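Local coordinates for protein glycosyl hydrolase, BNR repeat (PDB 3B7F) that folds as a seven-bladed beta-propeller with BNR repeats and is probably a hydrolase, possibly acting on glycosidic bonds like non-viral sialidases, though its substrate is not established, at residues 99-103 with 135-141; 276-282 with 294-300. All coordinates share one frame; numbering follows the deposited sequence.

Overall arrangement
Contacts 1 and 2 belong to two different blades of the seven-bladed propeller, on opposite sides of its centre: their centres are 28 Å apart and their nearest atoms about 14 Å. They follow one another along the chain. Contact 1 closes in the blade of strands 116-122 to 151-152, and contact 2 opens after two further blades, in the sheet of strands 282-285 to 326-328. In both, the loop that leaves the outermost strand of one blade meets the blade that follows it: at the hairpin of strands 131-136 and 139-143 in contact 1, and at strand 293-297 in contact 2. Each contact thus joins a blade-to-blade connection to the sheet it leads into.

Contact 1: residues 99-103 with 135-141; sequences PPAFN and TSPQGLF
Phe102 reaches from the loop of 99-103 into the bend of the hairpin 135-141, its ring meeting Phe141, Gly139 and the turn. At CB the chain swings CG anti to the carbonyl carbon (chi1 -65°), which carries the ring toward the hairpin. Ring atom CD1 comes first, 3.9 Å from Phe141 CZ, which lies over one Phe102 face with the two planes at 59°. Further out CE1 passes Gly139 CA at 4.0 Å, where glycine has no side chain to obstruct the ring, while CE2 touches Pro137 CG at 4.1 Å. At the tip, CZ sits 3.8 Å from both Pro137 O and Gln138 O, two carbonyl oxygens lying at the ring edge. Pro137, which follows a cis peptide bond, also accepts Thr135 OG1 at its O (2.8 Å), nearly in line with the carbonyl, so the turn is braced from within. Beside this, Pro100 CB stands over the face of Phe141, 3.9 Å from the ring centroid, a CH-pi contact, and Ala101 O meets the edge of the same ring at CE2 (3.3 Å). Pro100 also touches Trp150, which by sequence probably closes a BNR (Asp-box) motif of this propeller blade. The loop is therefore joined to the hairpin by ring faces, CH groups and carbonyl oxygens at ring edges, where the C-H groups are probably slightly positive; the association appears to depend more on shape than on strong directional bonds.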
ATOM      1  N   PRO A  99      -1.331  18.419 -11.634  1.00 34.23           N
ATOM      2  CA  PRO A  99      -1.230  17.018 -11.225  1.00 34.95           C
ATOM      3  C   PRO A  99      -0.083  16.289 -11.946  1.00 34.90           C
ATOM      4  O   PRO A  99       0.467  16.832 -12.890  1.00 33.54           O
ATOM      5  CB  PRO A  99      -2.584  16.447 -11.640  1.00 36.09           C
ATOM      6  CG  PRO A  99      -2.979  17.266 -12.825  1.00 33.88           C
ATOM      7  CD  PRO A  99      -2.502  18.644 -12.506  1.00 34.16           C
ATOM      8  N   PRO A 100       0.296  15.080 -11.476  1.00 36.40           N
ATOM      9  CA  PRO A 100       1.328  14.293 -12.143  1.00 35.38           C
ATOM     10  C   PRO A 100       1.109  14.088 -13.657  1.00 34.16           C
ATOM     11  O   PRO A 100       0.037  13.660 -14.086  1.00 34.14           O
ATOM     12  CB  PRO A 100       1.245  12.947 -11.404  1.00 35.71           C
ATOM     13  CG  PRO A 100       0.855  13.318 -10.044  1.00 35.86           C
ATOM     14  CD  PRO A 100      -0.180  14.385 -10.256  1.00 35.51           C
ATOM     15  N   ALA A 101       2.125  14.430 -14.441  1.00 33.17           N
ATOM     16  CA  ALA A 101       2.087  14.298 -15.897  1.00 31.96           C
ATOM     17  C   ALA A 101       3.498  14.125 -16.352  1.00 32.63           C
ATOM     18  O   ALA A 101       4.372  14.842 -15.881  1.00 33.94           O
ATOM     19  CB  ALA A 101       1.493  15.532 -16.548  1.00 29.76           C
ATOM     20  N   PHE A 102       3.739  13.163 -17.244  1.00 34.89           N
ATOM     21  CA  PHE A 102       5.069  12.948 -17.796  1.00 34.49           C
ATOM     22  C   PHE A 102       5.453  14.142 -18.686  1.00 35.39           C
ATOM     23  O   PHE A 102       4.584  14.800 -19.278  1.00 35.38           O
ATOM     24  CB  PHE A 102       5.132  11.665 -18.642  1.00 33.82           C
ATOM     25  CG  PHE A 102       4.918  10.385 -17.868  1.00 34.38           C
ATOM     26  CD1 PHE A 102       5.926   9.860 -17.073  1.00 34.01           C
ATOM     27  CD2 PHE A 102       3.735   9.673 -17.986  1.00 33.58           C
ATOM     28  CE1 PHE A 102       5.741   8.658 -16.373  1.00 35.84           C
ATOM     29  CE2 PHE A 102       3.556   8.468 -17.305  1.00 38.12           C
ATOM     30  CZ  PHE A 102       4.563   7.967 -16.495  1.00 27.35           C
ATOM     31  N   ASN A 103       6.748  14.418 -18.780  1.00 36.57           N
ATOM     32  CA  ASN A 103       7.248  15.486 -19.666  1.00 39.77           C
ATOM     33  C   ASN A 103       6.965  15.144 -21.149  1.00 40.95           C
ATOM     34  O   ASN A 103       6.811  13.960 -21.498  1.00 39.13           O
ATOM     35  CB  ASN A 103       8.761  15.727 -19.470  1.00 37.56           C
ATOM     36  CG  ASN A 103       9.116  16.278 -18.086  1.00 35.25           C
ATOM     37  OD1 ASN A 103       8.307  16.935 -17.421  1.00 33.18           O
ATOM     38  ND2 ASN A 103      10.345  16.008 -17.653  1.00 23.76           N
ATOM     39  N   THR A 135       2.516   6.403 -10.152  1.00 28.45           N
ATOM     40  CA  THR A 135       1.515   6.320 -11.216  1.00 28.40           C
ATOM     41  C   THR A 135       1.449   4.985 -11.966  1.00 27.65           C
ATOM     42  O   THR A 135       2.299   4.120 -11.791  1.00 27.46           O
ATOM     43  CB  THR A 135       1.775   7.428 -12.322  1.00 29.47           C
ATOM     44  OG1 THR A 135       3.073   7.233 -12.912  1.00 30.37           O
ATOM     45  CG2 THR A 135       1.662   8.861 -11.749  1.00 28.39           C
ATOM     46  N   SER A 136       0.404   4.861 -12.795  1.00 28.73           N
ATOM     47  CA  SER A 136       0.245   3.817 -13.790  1.00 30.55           C
ATOM     48  C   SER A 136       0.210   4.560 -15.153  1.00 30.10           C
ATOM     49  O   SER A 136      -0.618   5.443 -15.316  1.00 30.41           O
ATOM     50  CB  SER A 136      -1.045   3.035 -13.623  1.00 31.42           C
ATOM     51  OG  SER A 136      -1.206   2.098 -14.686  1.00 30.18           O
ATOM     52  N   PRO A 137       1.140   4.267 -16.093  1.00 30.00           N
ATOM     53  CA  PRO A 137       2.278   3.338 -16.021  1.00 28.62           C
ATOM     54  C   PRO A 137       3.340   3.858 -15.040  1.00 28.38           C
ATOM     55  O   PRO A 137       3.212   4.971 -14.537  1.00 27.93           O
ATOM     56  CB  PRO A 137       2.766   3.263 -17.462  1.00 27.31           C
ATOM     57  CG  PRO A 137       2.400   4.570 -18.055  1.00 31.04           C
ATOM     58  CD  PRO A 137       1.085   4.935 -17.407  1.00 30.70           C
ATOM     59  N   GLN A 138       4.375   3.064 -14.784  1.00 29.26           N
ATOM     60  CA  GLN A 138       5.333   3.369 -13.712  1.00 28.27           C
ATOM     61  C   GLN A 138       5.956   4.743 -13.868  1.00 30.64           C
ATOM     62  O   GLN A 138       6.498   5.071 -14.904  1.00 33.17           O
ATOM     63  CB  GLN A 138       6.440   2.287 -13.568  1.00 31.16           C
ATOM     64  CG  GLN A 138       6.015   0.800 -13.282  1.00 31.52           C
ATOM     65  CD  GLN A 138       5.761  -0.015 -14.530  1.00 32.91           C
ATOM     66  OE1 GLN A 138       5.165   0.489 -15.492  1.00 30.62           O
ATOM     67  NE2 GLN A 138       6.191  -1.297 -14.522  1.00 25.55           N
ATOM     68  N   GLY A 139       5.836   5.564 -12.833  1.00 31.63           N
ATOM     69  CA  GLY A 139       6.394   6.913 -12.834  1.00 29.67           C
ATOM     70  C   GLY A 139       6.371   7.394 -11.411  1.00 29.21           C
ATOM     71  O   GLY A 139       5.461   7.012 -10.665  1.00 26.86           O
ATOM     72  N   LEU A 140       7.404   8.159 -11.032  1.00 27.97           N
ATOM     73  CA  LEU A 140       7.575   8.733  -9.698  1.00 27.53           C
ATOM     74  C   LEU A 140       7.539  10.254  -9.845  1.00 29.27           C
ATOM     75  O   LEU A 140       8.252  10.816 -10.681  1.00 28.98           O
ATOM     76  CB  LEU A 140       8.907   8.298  -9.079  1.00 27.96           C
ATOM     77  CG  LEU A 140       9.192   8.686  -7.626  1.00 27.66           C
ATOM     78  CD1 LEU A 140       8.256   7.960  -6.646  1.00 28.55           C
ATOM     79  CD2 LEU A 140      10.648   8.429  -7.287  1.00 24.35           C
ATOM     80  N   PHE A 141       6.715  10.890  -9.018  1.00 28.41           N
ATOM     81  CA  PHE A 141       6.515  12.331  -8.998  1.00 28.78           C
ATOM     82  C   PHE A 141       6.644  12.857  -7.568  1.00 29.76           C
ATOM     83  O   PHE A 141       6.520  12.102  -6.591  1.00 28.44           O
ATOM     84  CB  PHE A 141       5.137  12.694  -9.578  1.00 28.26           C
ATOM     85  CG  PHE A 141       4.969  12.278 -11.016  1.00 30.05           C
ATOM     86  CD1 PHE A 141       4.562  10.981 -11.347  1.00 32.05           C
ATOM     87  CD2 PHE A 141       5.236  13.161 -12.037  1.00 27.97           C
ATOM     88  CE1 PHE A 141       4.424  10.586 -12.692  1.00 31.79           C
ATOM     89  CE2 PHE A 141       5.114  12.779 -13.362  1.00 27.81           C
ATOM     90  CZ  PHE A 141       4.705  11.493 -13.699  1.00 29.20           C
TER

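Contact 2: residues 276-282 with 294-300; sequences VGDIGFP and WVFPMDG. With EDO (1,2-ethanediol), chain N.
The Phe281 ring presents its edge to Met298, here selenomethionine: SE lies 3.9 Å from Phe281 CD2 and 81° off the ring normal, a Met-aromatic contact, while the ring itself stacks with His235. The bend at chi3 turns the terminal methyl away from the ring. Phe296 joins the contact through its CB, 4.1 Å from Pro282 CG; its ring leads away to meet Phe358 with the planes inclined. Between the backbones runs one direct hydrogen bond, from Met298 N to Ile279 O (2.9 Å, 170° at the hydrogen), the donor standing 34° out of the carbonyl plane. Pro297 CA approaches Ile279 O at 3.3 Å, a CA-H...O contact. This is the place where the incoming loop becomes strand 282-285, the first of a four-stranded antiparallel propeller blade; Trp294 bonds Val284 in the regular ladder, but around the corner at Phe281 water takes over the pairing. One water accepts from Phe281 N and donates to Phe296 O (2.6 Å), and another bridges Phe296 N to Pro282 O. A third accepts from Ile279 N beside Val276 O and Met298 O, two acceptors that compete for its protons with others nearby. Val276 CG1 rests on Pro297 CB at 3.8 Å, and a 1,2-ethanediol, probably from the crystallisation liquor, donates through O2 to Val276 O (2.9 Å).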
ATOM      1  N   VAL A 276      -2.432 -23.240   2.081  1.00 26.82           N
ATOM      2  CA  VAL A 276      -2.748 -21.809   2.072  1.00 25.38           C
ATOM      3  C   VAL A 276      -1.795 -21.039   1.145  1.00 24.40           C
ATOM      4  O   VAL A 276      -2.241 -20.193   0.377  1.00 25.00           O
ATOM      5  CB  VAL A 276      -2.750 -21.237   3.512  1.00 25.55           C
ATOM      6  CG1 VAL A 276      -3.000 -19.736   3.510  1.00 17.41           C
ATOM      7  CG2 VAL A 276      -3.818 -21.951   4.366  1.00 21.31           C
ATOM      8  N   GLY A 277      -0.500 -21.368   1.173  1.00 23.55           N
ATOM      9  CA  GLY A 277       0.488 -20.664   0.381  1.00 21.88           C
ATOM     10  C   GLY A 277       0.825 -19.285   0.951  1.00 22.44           C
ATOM     11  O   GLY A 277       0.312 -18.882   2.007  1.00 22.00           O
ATOM     12  N   ASP A 278       1.692 -18.560   0.246  1.00 23.95           N
ATOM     13  CA  ASP A 278       2.142 -17.236   0.695  1.00 24.23           C
ATOM     14  C   ASP A 278       2.007 -16.179  -0.379  1.00 25.10           C
ATOM     15  O   ASP A 278       2.790 -15.219  -0.454  1.00 25.07           O
ATOM     16  CB  ASP A 278       3.557 -17.321   1.280  1.00 25.73           C
ATOM     17  CG  ASP A 278       4.612 -17.614   0.252  1.00 26.36           C
ATOM     18  OD1 ASP A 278       4.266 -18.179  -0.787  1.00 22.64           O
ATOM     19  OD2 ASP A 278       5.776 -17.196   0.456  1.00 26.61           O
ATOM     20  N   ILE A 279       0.960 -16.337  -1.193  1.00 25.60           N
ATOM     21  CA  ILE A 279       0.638 -15.390  -2.252  1.00 26.67           C
ATOM     22  C   ILE A 279      -0.513 -14.562  -1.736  1.00 24.49           C
ATOM     23  O   ILE A 279      -1.333 -15.040  -0.954  1.00 25.07           O
ATOM     24  CB  ILE A 279       0.307 -16.078  -3.603  1.00 26.89           C
ATOM     25  CG1 ILE A 279       1.340 -17.179  -3.891  1.00 28.51           C
ATOM     26  CG2 ILE A 279       0.224 -15.027  -4.737  1.00 20.96           C
ATOM     27  CD1 ILE A 279       2.774 -16.786  -3.582  1.00 22.06           C
ATOM     28  N   GLY A 280      -0.555 -13.311  -2.165  1.00 24.80           N
ATOM     29  CA  GLY A 280      -1.570 -12.361  -1.711  1.00 24.16           C
ATOM     30  C   GLY A 280      -1.152 -11.004  -2.197  1.00 25.22           C
ATOM     31  O   GLY A 280      -0.211 -10.905  -2.976  1.00 29.09           O
ATOM     32  N   PHE A 281      -1.884  -9.968  -1.785  1.00 27.68           N
ATOM     33  CA  PHE A 281      -1.574  -8.571  -2.157  1.00 25.90           C
ATOM     34  C   PHE A 281      -1.044  -7.631  -1.075  1.00 23.91           C
ATOM     35  O   PHE A 281       0.072  -7.097  -1.227  1.00 21.33           O
ATOM     36  CB  PHE A 281      -2.784  -7.945  -2.898  1.00 24.38           C
ATOM     37  CG  PHE A 281      -3.029  -8.551  -4.262  1.00 25.52           C
ATOM     38  CD1 PHE A 281      -2.188  -8.245  -5.325  1.00 21.74           C
ATOM     39  CD2 PHE A 281      -4.104  -9.401  -4.489  1.00 24.36           C
ATOM     40  CE1 PHE A 281      -2.390  -8.801  -6.580  1.00 29.80           C
ATOM     41  CE2 PHE A 281      -4.318  -9.958  -5.733  1.00 33.11           C
ATOM     42  CZ  PHE A 281      -3.458  -9.657  -6.787  1.00 31.32           C
ATOM     43  N   PRO A 282      -1.805  -7.402   0.011  1.00 23.50           N
ATOM     44  CA  PRO A 282      -1.307  -6.449   1.037  1.00 25.42           C
ATOM     45  C   PRO A 282      -0.353  -7.036   2.112  1.00 26.58           C
ATOM     46  O   PRO A 282      -0.325  -8.255   2.344  1.00 28.79           O
ATOM     47  CB  PRO A 282      -2.598  -6.052   1.750  1.00 26.44           C
ATOM     48  CG  PRO A 282      -3.414  -7.315   1.714  1.00 19.08           C
ATOM     49  CD  PRO A 282      -3.105  -7.986   0.421  1.00 25.17           C
ATOM     50  N   TRP A 294       0.952  -8.743   9.240  1.00 25.95           N
ATOM     51  CA  TRP A 294      -0.304  -9.353   8.783  1.00 24.96           C
ATOM     52  C   TRP A 294      -0.334  -9.421   7.265  1.00 25.18           C
ATOM     53  O   TRP A 294       0.107  -8.474   6.627  1.00 23.80           O
ATOM     54  CB  TRP A 294      -1.527  -8.521   9.222  1.00 26.86           C
ATOM     55  CG  TRP A 294      -1.752  -8.501  10.672  1.00 25.23           C
ATOM     56  CD1 TRP A 294      -2.465  -9.396  11.374  1.00 24.52           C
ATOM     57  CD2 TRP A 294      -1.244  -7.553  11.617  1.00 25.28           C
ATOM     58  NE1 TRP A 294      -2.464  -9.072  12.691  1.00 28.95           N
ATOM     59  CE2 TRP A 294      -1.698  -7.956  12.881  1.00 23.70           C
ATOM     60  CE3 TRP A 294      -0.446  -6.400  11.515  1.00 20.63           C
ATOM     61  CZ2 TRP A 294      -1.410  -7.243  14.050  1.00 24.25           C
ATOM     62  CZ3 TRP A 294      -0.167  -5.678  12.669  1.00 23.94           C
ATOM     63  CH2 TRP A 294      -0.655  -6.102  13.925  1.00 26.57           C
ATOM     64  N   VAL A 295      -0.859 -10.530   6.717  1.00 21.71           N
ATOM     65  CA  VAL A 295      -1.080 -10.726   5.289  1.00 23.65           C
ATOM     66  C   VAL A 295      -2.533 -11.241   5.055  1.00 24.62           C
ATOM     67  O   VAL A 295      -3.219 -11.581   5.993  1.00 24.08           O
ATOM     68  CB  VAL A 295      -0.017 -11.691   4.616  1.00 23.48           C
ATOM     69  CG1 VAL A 295       1.387 -11.044   4.669  1.00 15.69           C
ATOM     70  CG2 VAL A 295      -0.025 -13.145   5.239  1.00 16.53           C
ATOM     71  N   PHE A 296      -2.996 -11.210   3.805  1.00 22.86           N
ATOM     72  CA  PHE A 296      -4.303 -11.735   3.418  1.00 23.05           C
ATOM     73  C   PHE A 296      -4.101 -12.687   2.207  1.00 24.39           C
ATOM     74  O   PHE A 296      -4.170 -12.254   1.047  1.00 25.78           O
ATOM     75  CB  PHE A 296      -5.310 -10.654   3.069  1.00 21.55           C
ATOM     76  CG  PHE A 296      -6.719 -11.206   2.938  1.00 23.01           C
ATOM     77  CD1 PHE A 296      -7.188 -11.739   1.729  1.00 26.14           C
ATOM     78  CD2 PHE A 296      -7.565 -11.257   4.070  1.00 25.33           C
ATOM     79  CE1 PHE A 296      -8.488 -12.272   1.650  1.00 30.67           C
ATOM     80  CE2 PHE A 296      -8.840 -11.782   3.988  1.00 23.83           C
ATOM     81  CZ  PHE A 296      -9.312 -12.285   2.782  1.00 25.85           C
ATOM     82  N   PRO A 297      -3.857 -13.980   2.485  1.00 24.04           N
ATOM     83  CA  PRO A 297      -3.577 -14.909   1.422  1.00 22.33           C
ATOM     84  C   PRO A 297      -4.680 -15.190   0.413  1.00 24.30           C
ATOM     85  O   PRO A 297      -5.860 -15.265   0.765  1.00 25.18           O
ATOM     86  CB  PRO A 297      -3.221 -16.203   2.178  1.00 22.96           C
ATOM     87  CG  PRO A 297      -2.813 -15.724   3.541  1.00 24.16           C
ATOM     88  CD  PRO A 297      -3.737 -14.636   3.803  1.00 20.79           C
HETATM   89  N   MSE A 298      -4.243 -15.344  -0.833  1.00 26.17           N
HETATM   90  CA  MSE A 298      -5.079 -15.658  -1.981  1.00 26.08           C
HETATM   91  C   MSE A 298      -4.375 -16.745  -2.785  1.00 27.65           C
HETATM   92  O   MSE A 298      -3.212 -17.032  -2.539  1.00 31.23           O
HETATM   93  CB  MSE A 298      -5.306 -14.392  -2.789  1.00 25.38           C
HETATM   94  CG  MSE A 298      -6.256 -13.403  -2.017  1.00 27.54           C
HETATM   95 SE   MSE A 298      -6.747 -11.917  -3.092  0.75 20.81          SE
HETATM   96  CE  MSE A 298      -7.964 -12.865  -4.238  1.00 17.82           C
ATOM     97  N   ASP A 299      -5.090 -17.337  -3.733  1.00 28.96           N
ATOM     98  CA  ASP A 299      -4.618 -18.434  -4.568  1.00 28.99           C
ATOM     99  C   ASP A 299      -3.806 -17.918  -5.760  1.00 32.13           C
ATOM    100  O   ASP A 299      -4.351 -17.341  -6.681  1.00 30.86           O
ATOM    101  CB  ASP A 299      -5.844 -19.215  -5.028  1.00 32.76           C
ATOM    102  CG  ASP A 299      -5.511 -20.513  -5.747  1.00 34.36           C
ATOM    103  OD1 ASP A 299      -4.369 -20.708  -6.193  1.00 38.46           O
ATOM    104  OD2 ASP A 299      -6.437 -21.354  -5.866  1.00 48.76           O
ATOM    105  N   GLY A 300      -2.495 -18.135  -5.739  1.00 34.48           N
ATOM    106  CA  GLY A 300      -1.624 -17.725  -6.831  1.00 37.98           C
ATOM    107  C   GLY A 300      -1.120 -18.915  -7.619  1.00 41.72           C
ATOM    108  O   GLY A 300      -0.036 -18.836  -8.171  1.00 39.96           O
TER
HETATM  109  C1  EDO N 406      -6.657 -19.766  -1.095  1.00 55.88           C
HETATM  110  O1  EDO N 406      -7.389 -19.252   0.023  1.00 55.40           O
HETATM  111  C2  EDO N 406      -5.176 -19.798  -0.737  1.00 48.03           C
HETATM  112  O2  EDO N 406      -4.957 -19.057   0.466  1.00 43.05           O
HETATM  113  O   HOH W   1      -1.301 -18.365  -1.311  1.00 22.76           O
HETATM  114  O   HOH W   2      -4.668 -10.541  -0.850  1.00 15.15           O
HETATM  115  O   HOH W   3      -1.293 -10.688   1.600  1.00 13.03           O